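Local coordinates for acetyl-CoA acetyltransferase (PDB 3SS6), which probably catalyses the thiolase reaction, the reversible condensation of two acetyl-CoA molecules into acetoacetyl-CoA and free coenzyme A, at residues A12-I17 / T360-H365; G254-V259 / I352-A357; A312-I317 / K368-E373. All coordinates share one frame; numbering follows the deposited sequence. Where two conformers were deposited one is given.

Contact 1. Residues A12-I17 / T360-H365; sequences AVRSPI and TVSLIH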
loop_
_atom_site.group_PDB
_atom_site.type_symbol
_atom_site.label_atom_id
_atom_site.label_comp_id
_atom_site.label_asym_id
_atom_site.label_seq_id
_atom_site.Cartn_x
_atom_site.Cartn_y
_atom_site.Cartn_z
ATOM N N ALA A 12 11.868 29.586 -26.543
ATOM C CA ALA A 12 11.054 29.520 -25.339
ATOM C C ALA A 12 9.749 28.837 -25.704
ATOM O O ALA A 12 8.922 29.410 -26.415
ATOM C CB ALA A 12 10.795 30.922 -24.803
ATOM N N VAL A 13 9.577 27.604 -25.242
ATOM C CA VAL A 13 8.420 26.804 -25.635
ATOM C C VAL A 13 7.832 26.064 -24.441
ATOM O O VAL A 13 8.485 25.926 -23.409
ATOM C CB VAL A 13 8.771 25.789 -26.736
ATOM C CG1 VAL A 13 9.058 26.514 -28.051
ATOM C CG2 VAL A 13 9.951 24.912 -26.316
ATOM N N ARG A 14 6.600 25.582 -24.583
ATOM C CA ARG A 14 5.968 24.861 -23.482
ATOM C C ARG A 14 4.966 23.859 -24.007
ATOM O O ARG A 14 4.485 23.990 -25.118
ATOM C CB ARG A 14 5.243 25.844 -22.561
ATOM C CG ARG A 14 4.083 26.608 -23.252
ATOM C CD ARG A 14 3.349 27.473 -22.216
ATOM N NE ARG A 14 2.167 28.211 -22.689
ATOM C CZ ARG A 14 0.924 27.721 -22.707
ATOM N NH1 ARG A 14 0.677 26.456 -22.349
ATOM N NH2 ARG A 14 -0.085 28.500 -23.092
ATOM N N SER A 15 4.648 22.848 -23.207
ATOM C CA SER A 15 3.503 22.003 -23.540
ATOM C C SER A 15 2.245 22.824 -23.288
ATOM O O SER A 15 2.299 23.849 -22.597
ATOM C CB SER A 15 3.489 20.761 -22.638
ATOM O OG SER A 15 3.173 21.111 -21.292
ATOM N N PRO A 16 1.098 22.377 -23.822
ATOM C CA PRO A 16 -0.135 22.937 -23.268
ATOM C C PRO A 16 -0.237 22.450 -21.822
ATOM O O PRO A 16 0.431 21.476 -21.448
ATOM C CB PRO A 16 -1.252 22.293 -24.124
ATOM C CG PRO A 16 -0.551 21.517 -25.222
ATOM C CD PRO A 16 0.837 21.218 -24.689
ATOM N N ILE A 17 -1.064 23.118 -21.024
ATOM C CA ILE A 17 -1.214 22.739 -19.616
ATOM C C ILE A 17 -2.448 21.858 -19.459
ATOM O O ILE A 17 -3.566 22.271 -19.788
ATOM C CB ILE A 17 -1.299 23.980 -18.710
ATOM C CG1 ILE A 17 -0.006 24.801 -18.826
ATOM C CG2 ILE A 17 -1.544 23.561 -17.257
ATOM C CD1 ILE A 17 -0.108 26.203 -18.248
ATOM N N THR A 360 7.569 32.587 -17.763
ATOM C CA THR A 360 8.665 33.270 -18.458
ATOM C C THR A 360 8.515 33.087 -19.974
ATOM O O THR A 360 8.656 34.038 -20.746
ATOM C CB THR A 360 10.043 32.786 -17.961
ATOM O OG1 THR A 360 10.129 32.991 -16.537
ATOM C CG2 THR A 360 11.174 33.559 -18.648
ATOM N N VAL A 361 8.223 31.863 -20.393
ATOM C CA VAL A 361 7.906 31.598 -21.804
ATOM C C VAL A 361 6.796 32.529 -22.288
ATOM O O VAL A 361 6.916 33.185 -23.330
ATOM C CB VAL A 361 7.471 30.129 -22.014
ATOM C CG1 VAL A 361 6.852 29.924 -23.407
ATOM C CG2 VAL A 361 8.633 29.186 -21.810
ATOM N N SER A 362 5.700 32.579 -21.538
ATOM C CA SER A 362 4.556 33.396 -21.936
ATOM C C SER A 362 4.879 34.892 -21.999
ATOM O O SER A 362 4.471 35.604 -22.936
ATOM C CB SER A 362 3.386 33.126 -20.994
ATOM O OG SER A 362 3.026 31.746 -21.065
ATOM N N LEU A 363 5.613 35.368 -21.003
ATOM C CA LEU A 363 6.030 36.761 -20.976
ATOM C C LEU A 363 6.856 37.127 -22.201
ATOM O O LEU A 363 6.628 38.158 -22.831
ATOM C CB LEU A 363 6.839 37.037 -19.709
ATOM C CG LEU A 363 7.366 38.457 -19.517
ATOM C CD1 LEU A 363 6.234 39.485 -19.464
ATOM C CD2 LEU A 363 8.165 38.471 -18.209
ATOM N N ILE A 364 7.829 36.285 -22.534
ATOM C CA ILE A 364 8.707 36.579 -23.663
ATOM C C ILE A 364 7.914 36.757 -24.949
ATOM O O ILE A 364 8.113 37.723 -25.690
ATOM C CB ILE A 364 9.755 35.475 -23.856
ATOM C CG1 ILE A 364 10.781 35.522 -22.722
ATOM C CG2 ILE A 364 10.441 35.633 -25.204
ATOM C CD1 ILE A 364 11.624 34.259 -22.597
ATOM N N HIS A 365 6.986 35.841 -25.194
ATOM C CA HIS A 365 6.205 35.885 -26.417
ATOM C C HIS A 365 5.228 37.050 -26.456
ATOM O O HIS A 365 5.002 37.621 -27.522
ATOM C CB HIS A 365 5.498 34.546 -26.644
ATOM C CG HIS A 365 6.433 33.458 -27.068
ATOM N ND1 HIS A 365 6.844 33.301 -28.374
ATOM C CD2 HIS A 365 7.070 32.498 -26.356
ATOM C CE1 HIS A 365 7.681 32.280 -28.450
ATOM N NE2 HIS A 365 7.837 31.777 -27.238
HETATM O O HOH W 1 0.956 31.284 -22.217
#
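Val361 of helix 352-370 and Ala12 of strand 7-19 are the closest CA pair of this contact, 5.2 Å apart, where a helix of the layered α/β thiolase fold lies on the sheet strand contributed by the N-terminal family region. The axes of strand 12-14 and helix 360-365 run obliquely to each other and approach to 7.7 Å. With CG1 anti to its backbone N (chi1 168°), Val361 straddles the strand backbone: CG1 rests against Ala12 O, while CG2 reaches Val13 O at 3.6 Å and also faces the Ala12 methyl group. Val13 itself points away, onto helix 29-43, so the strand is packed between two helices. One residue on, Ser362 brings OG to 4.0 Å from Arg14 NE, an oblique approach to the guanidinium. The polar ends of both are held mainly by other partners: Arg14 forms a salt bridge with Asp218, Ser362 OG bonds Arg358, and Gln200 accepts from both. Ile364, a turn after Val361, lays its terminal CD1 against Ala12 CB at 4.1 Å. His365 then supplies the single direct hydrogen bond between the two segments. A potassium ion lies about 4 Å from its side chain, a position that would be expected to disfavour a second proton on the ring. The acceptor sits at the ring edge, only 11° out of plane: His365 NE2 donates to the backbone Ala12 O over 2.7 Å, with an N-H...O angle of 161°.

Contact 2. Residues G254-V259 / I352-A357; sequences GSAVLV and IGCTGA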
loop_
_atom_site.group_PDB
_atom_site.type_symbol
_atom_site.label_atom_id
_atom_site.label_comp_id
_atom_site.label_asym_id
_atom_site.label_seq_id
_atom_site.Cartn_x
_atom_site.Cartn_y
_atom_site.Cartn_z
ATOM N N GLY A 254 2.349 19.991 -16.886
ATOM C CA GLY A 254 2.929 20.763 -17.979
ATOM C C GLY A 254 4.437 20.805 -17.940
ATOM O O GLY A 254 5.027 20.547 -16.910
ATOM N N SER A 255 5.059 21.129 -19.067
ATOM C CA SER A 255 6.496 21.395 -19.077
ATOM C C SER A 255 6.772 22.669 -19.858
ATOM O O SER A 255 5.931 23.124 -20.652
ATOM C CB SER A 255 7.262 20.220 -19.700
ATOM O OG SER A 255 6.848 20.006 -21.048
ATOM N N ALA A 256 7.934 23.268 -19.614
ATOM C CA ALA A 256 8.309 24.499 -20.309
ATOM C C ALA A 256 9.823 24.633 -20.301
ATOM O O ALA A 256 10.464 24.368 -19.285
ATOM C CB ALA A 256 7.658 25.710 -19.637
ATOM N N VAL A 257 10.394 25.049 -21.431
ATOM C CA VAL A 257 11.837 24.959 -21.629
ATOM C C VAL A 257 12.325 26.189 -22.393
ATOM O O VAL A 257 11.670 26.627 -23.336
ATOM C CB VAL A 257 12.164 23.688 -22.473
ATOM C CG1 VAL A 257 13.615 23.616 -22.817
ATOM C CG2 VAL A 257 11.756 22.410 -21.708
ATOM N N LEU A 258 13.455 26.750 -21.967
ATOM C CA LEU A 258 14.120 27.815 -22.717
ATOM C C LEU A 258 15.484 27.309 -23.170
ATOM O O LEU A 258 16.094 26.473 -22.503
ATOM C CB LEU A 258 14.343 29.047 -21.838
ATOM C CG LEU A 258 13.179 29.965 -21.470
ATOM C CD1 LEU A 258 12.102 29.198 -20.707
ATOM C CD2 LEU A 258 13.749 31.098 -20.632
ATOM N N VAL A 259 15.978 27.839 -24.290
ATOM C CA VAL A 259 17.377 27.637 -24.647
ATOM C C VAL A 259 18.096 28.945 -24.339
ATOM O O VAL A 259 17.685 30.015 -24.809
ATOM C CB VAL A 259 17.567 27.277 -26.143
ATOM C CG1 VAL A 259 19.061 27.184 -26.480
ATOM C CG2 VAL A 259 16.844 25.958 -26.477
ATOM N N ILE A 352 3.186 22.978 -10.765
ATOM C CA ILE A 352 4.080 23.742 -9.926
ATOM C C ILE A 352 5.552 23.798 -10.315
ATOM O O ILE A 352 6.108 24.883 -10.376
ATOM C CB ILE A 352 3.936 23.310 -8.451
ATOM C CG1 ILE A 352 4.223 21.825 -8.289
ATOM C CG2 ILE A 352 2.527 23.568 -7.960
ATOM C CD1 ILE A 352 3.868 21.298 -6.917
ATOM N N GLY A 353 6.162 22.672 -10.645
ATOM C CA GLY A 353 7.563 22.670 -11.026
ATOM C C GLY A 353 7.805 23.467 -12.292
ATOM O O GLY A 353 8.832 24.102 -12.476
ATOM N N CYS A 354 6.853 23.333 -13.196
ATOM C CA CYS A 354 6.827 24.010 -14.484
ATOM C C CYS A 354 6.605 25.527 -14.490
ATOM O O CYS A 354 7.151 26.242 -15.317
ATOM C CB CYS A 354 5.776 23.336 -15.377
ATOM S SG CYS A 354 5.457 24.158 -16.951
ATOM N N THR A 355 5.758 25.996 -13.583
ATOM C CA THR A 355 5.171 27.332 -13.680
ATOM C C THR A 355 6.163 28.488 -13.767
ATOM O O THR A 355 5.936 29.451 -14.510
ATOM C CB THR A 355 4.174 27.565 -12.541
ATOM O OG1 THR A 355 3.052 26.698 -12.744
ATOM C CG2 THR A 355 3.696 29.018 -12.527
ATOM N N GLY A 356 7.243 28.415 -12.995
ATOM C CA GLY A 356 8.220 29.492 -13.014
ATOM C C GLY A 356 8.846 29.669 -14.376
ATOM O O GLY A 356 9.177 30.798 -14.765
ATOM N N ALA A 357 9.001 28.558 -15.103
ATOM C CA ALA A 357 9.467 28.607 -16.492
ATOM C C ALA A 357 8.329 28.955 -17.454
ATOM O O ALA A 357 8.526 29.709 -18.403
ATOM C CB ALA A 357 10.105 27.285 -16.891
#
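Cys354 and Ala357, one helical turn apart, point their CB atoms down at strand 252-262, and Ala256 points its methyl group up between them. Here a helix of the C-terminal family region packs on a central strand of the N-terminal one, within the layered α/β thiolase fold. The two segments run in broadly the same direction, 33° apart, and their axes come within 7.0 Å, a short separation that the small groups at the interface allow. Cys354 holds SG anti to its backbone N (chi1 173°), which turns the sulfur toward the strand backbone: SG lies 3.5 Å from Ser255 C and 3.8 Å from Ala256 CB, while the Cys354 CB abuts Gly254 O at 3.3 Å. Gly254 has no side chain to hold the helix off at this point. Further along, the methyl groups of Ala256 and Ala357 pass alongside each other, CB to CB at 4.0 Å; Ala256 CB lies equally near Ala357 C, and Ala357 CB lies near Ala256 O. The alternate strand residues Ser255 and Val257 point away, onto helix 29-43 on the other side of the sheet; Ser255 OG bonds Leu32 O there. Lacking any hydrogen bond between its segments, the buried contact must rest on van der Waals packing of methyl groups, sulfur and bare backbone, and so on close steric fit.

Contact 3. Residues A312-I317 / K368-E373; sequences ADLLEI and KRRGLE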
loop_
_atom_site.group_PDB
_atom_site.type_symbol
_atom_site.label_atom_id
_atom_site.label_comp_id
_atom_site.label_asym_id
_atom_site.label_seq_id
_atom_site.Cartn_x
_atom_site.Cartn_y
_atom_site.Cartn_z
ATOM N N ALA A 312 8.574 48.698 -16.128
ATOM C CA ALA A 312 8.188 47.394 -16.659
ATOM C C ALA A 312 7.006 47.560 -17.608
ATOM O O ALA A 312 6.026 48.237 -17.281
ATOM C CB ALA A 312 7.846 46.421 -15.538
ATOM N N ASP A 313 7.110 46.965 -18.791
ATOM C CA ASP A 313 6.032 47.029 -19.772
ATOM C C ASP A 313 4.957 45.973 -19.525
ATOM O O ASP A 313 3.762 46.238 -19.706
ATOM C CB ASP A 313 6.595 46.892 -21.185
ATOM C CG ASP A 313 7.474 48.063 -21.572
ATOM O OD1 ASP A 313 7.015 49.221 -21.433
ATOM O OD2 ASP A 313 8.622 47.831 -22.008
ATOM N N LEU A 314 5.391 44.777 -19.127
ATOM C CA LEU A 314 4.480 43.694 -18.776
ATOM C C LEU A 314 5.009 42.931 -17.578
ATOM O O LEU A 314 6.221 42.814 -17.393
ATOM C CB LEU A 314 4.338 42.707 -19.930
ATOM C CG LEU A 314 3.605 43.188 -21.185
ATOM C CD1 LEU A 314 3.611 42.068 -22.214
ATOM C CD2 LEU A 314 2.167 43.619 -20.880
ATOM N N LEU A 315 4.095 42.395 -16.779
ATOM C CA LEU A 315 4.469 41.518 -15.680
ATOM C C LEU A 315 3.658 40.228 -15.733
ATOM O O LEU A 315 2.473 40.231 -16.090
ATOM C CB LEU A 315 4.259 42.198 -14.315
ATOM C CG LEU A 315 5.013 43.492 -13.979
ATOM C CD1 LEU A 315 4.257 44.707 -14.496
ATOM C CD2 LEU A 315 5.228 43.613 -12.466
ATOM N N GLU A 316 4.310 39.137 -15.352
ATOM C CA GLU A 316 3.633 37.882 -15.050
ATOM C C GLU A 316 3.870 37.625 -13.574
ATOM O O GLU A 316 5.009 37.479 -13.151
ATOM C CB GLU A 316 4.234 36.726 -15.848
ATOM C CG GLU A 316 3.824 36.688 -17.318
ATOM C CD GLU A 316 2.423 36.150 -17.516
ATOM O OE1 GLU A 316 2.079 35.136 -16.875
ATOM O OE2 GLU A 316 1.663 36.743 -18.311
ATOM N N ILE A 317 2.794 37.629 -12.797
ATOM C CA ILE A 317 2.831 37.301 -11.370
ATOM C C ILE A 317 1.940 36.086 -11.189
ATOM O O ILE A 317 0.719 36.217 -11.283
ATOM C CB ILE A 317 2.224 38.434 -10.506
ATOM C CG1 ILE A 317 2.870 39.789 -10.820
ATOM C CG2 ILE A 317 2.349 38.095 -9.018
ATOM C CD1 ILE A 317 4.346 39.849 -10.496
ATOM N N LYS A 368 7.022 40.327 -27.146
ATOM C CA LYS A 368 7.329 40.402 -28.577
ATOM C C LYS A 368 6.094 40.716 -29.419
ATOM O O LYS A 368 6.151 41.538 -30.340
ATOM C CB LYS A 368 8.007 39.116 -29.051
ATOM C CG LYS A 368 9.449 38.988 -28.555
ATOM C CD LYS A 368 10.177 37.829 -29.222
ATOM C CE LYS A 368 10.230 37.998 -30.740
ATOM N NZ LYS A 368 11.052 39.182 -31.146
ATOM N N ARG A 369 4.974 40.076 -29.095
ATOM C CA ARG A 369 3.727 40.314 -29.816
ATOM C C ARG A 369 3.295 41.779 -29.732
ATOM O O ARG A 369 2.840 42.362 -30.726
ATOM C CB ARG A 369 2.610 39.395 -29.291
ATOM C CG ARG A 369 1.355 39.407 -30.168
ATOM C CD ARG A 369 0.184 38.681 -29.502
ATOM N NE ARG A 369 -0.365 39.442 -28.385
ATOM C CZ ARG A 369 -1.174 40.495 -28.510
ATOM N NH1 ARG A 369 -1.541 40.932 -29.711
ATOM N NH2 ARG A 369 -1.621 41.115 -27.425
ATOM N N ARG A 370 3.445 42.374 -28.550
ATOM C CA ARG A 370 3.070 43.776 -28.339
ATOM C C ARG A 370 4.159 44.772 -28.755
ATOM O O ARG A 370 3.931 45.989 -28.757
ATOM C CB ARG A 370 2.699 44.022 -26.876
ATOM C CG ARG A 370 1.454 43.293 -26.415
ATOM C CD ARG A 370 1.088 43.667 -24.988
ATOM N NE ARG A 370 -0.135 42.997 -24.561
ATOM C CZ ARG A 370 -1.117 43.585 -23.889
ATOM N NH1 ARG A 370 -1.019 44.871 -23.562
ATOM N NH2 ARG A 370 -2.196 42.890 -23.550
ATOM N N GLY A 371 5.338 44.269 -29.105
ATOM C CA GLY A 371 6.451 45.134 -29.472
ATOM C C GLY A 371 7.004 45.923 -28.292
ATOM O O GLY A 371 7.491 47.051 -28.451
ATOM N N LEU A 372 6.928 45.329 -27.105
ATOM C CA LEU A 372 7.401 45.971 -25.882
ATOM C C LEU A 372 8.709 45.330 -25.405
ATOM O O LEU A 372 9.068 44.242 -25.850
ATOM C CB LEU A 372 6.338 45.852 -24.788
ATOM C CG LEU A 372 4.987 46.489 -25.139
ATOM C CD1 LEU A 372 3.920 46.068 -24.129
ATOM C CD2 LEU A 372 5.116 48.001 -25.204
ATOM N N GLU A 373 9.410 46.006 -24.495
ATOM C CA GLU A 373 10.756 45.576 -24.093
ATOM C C GLU A 373 10.865 44.921 -22.720
ATOM O O GLU A 373 11.354 43.794 -22.599
ATOM C CB GLU A 373 11.722 46.765 -24.141
ATOM C CG GLU A 373 13.148 46.402 -23.771
ATOM C CD GLU A 373 14.109 47.576 -23.865
ATOM O OE1 GLU A 373 13.787 48.674 -23.357
ATOM O OE2 GLU A 373 15.188 47.399 -24.454
#
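This is a surface contact at the edge of the sheet, in which Asp313, just before strand 314-317, and Leu314, its first residue, meet Arg370, Leu372 and Glu373 where helix 352-370 turns into strand 374-381. Those two strands are parallel neighbours, so the contact closes one end of a β-α-β crossover of the thiolase fold. A Schellman motif ends the helix: Gly371 takes positive phi (69°), and its N bonds back to Lys368 O, after which the chain heads toward the sheet. Leu372 is thereby brought against the start of the edge strand. Its CB lies 3.8 Å from Asp313 CB, and its CD1 meets Leu314 CG at 4.1 Å, the two leucine side chains crossing at about a right angle. Leu314 also supports Arg370, whose extended stem crosses the leucine obliquely: CD1 touches Arg370 CD at 4.1 Å, and CD2 sits over one face of the guanidinium. Arg370 NE forms a salt bridge with Glu366. On Asp313 the single oxygen OD2 accepts from both Glu373 N and Lys374 N, two amides that would be expected to stabilise its negative charge. The first bond is somewhat bent: Glu373 N reaches Asp313 OD2 over 3.2 Å with an N-H...O angle of 142°, approaching from 41° above the carboxylate plane.

Overall arrangement
All three contacts use helix 352-370 or the turn that ends it, from its beginning (contact 2) through its later turns (contact 1) to its C-terminal end (contact 3). Contacts 1 and 2, centres 8 Å apart, reach neighbouring strands joined by backbone pairs such as Val13 O with Val257 N at 2.9 Å. Contact 3, centred 13 Å from contact 1, joins it through Leu363 CD1 and Leu314 CB at 3.8 Å; contacts 2 and 3 do not touch. Bound potassium lies about 4 Å from the side chain of His365 (contact 1) and about 8 Å from that of Leu258 (contact 2). As in other thiolases, the loop entering this helix probably lines the active site, close to contact 2.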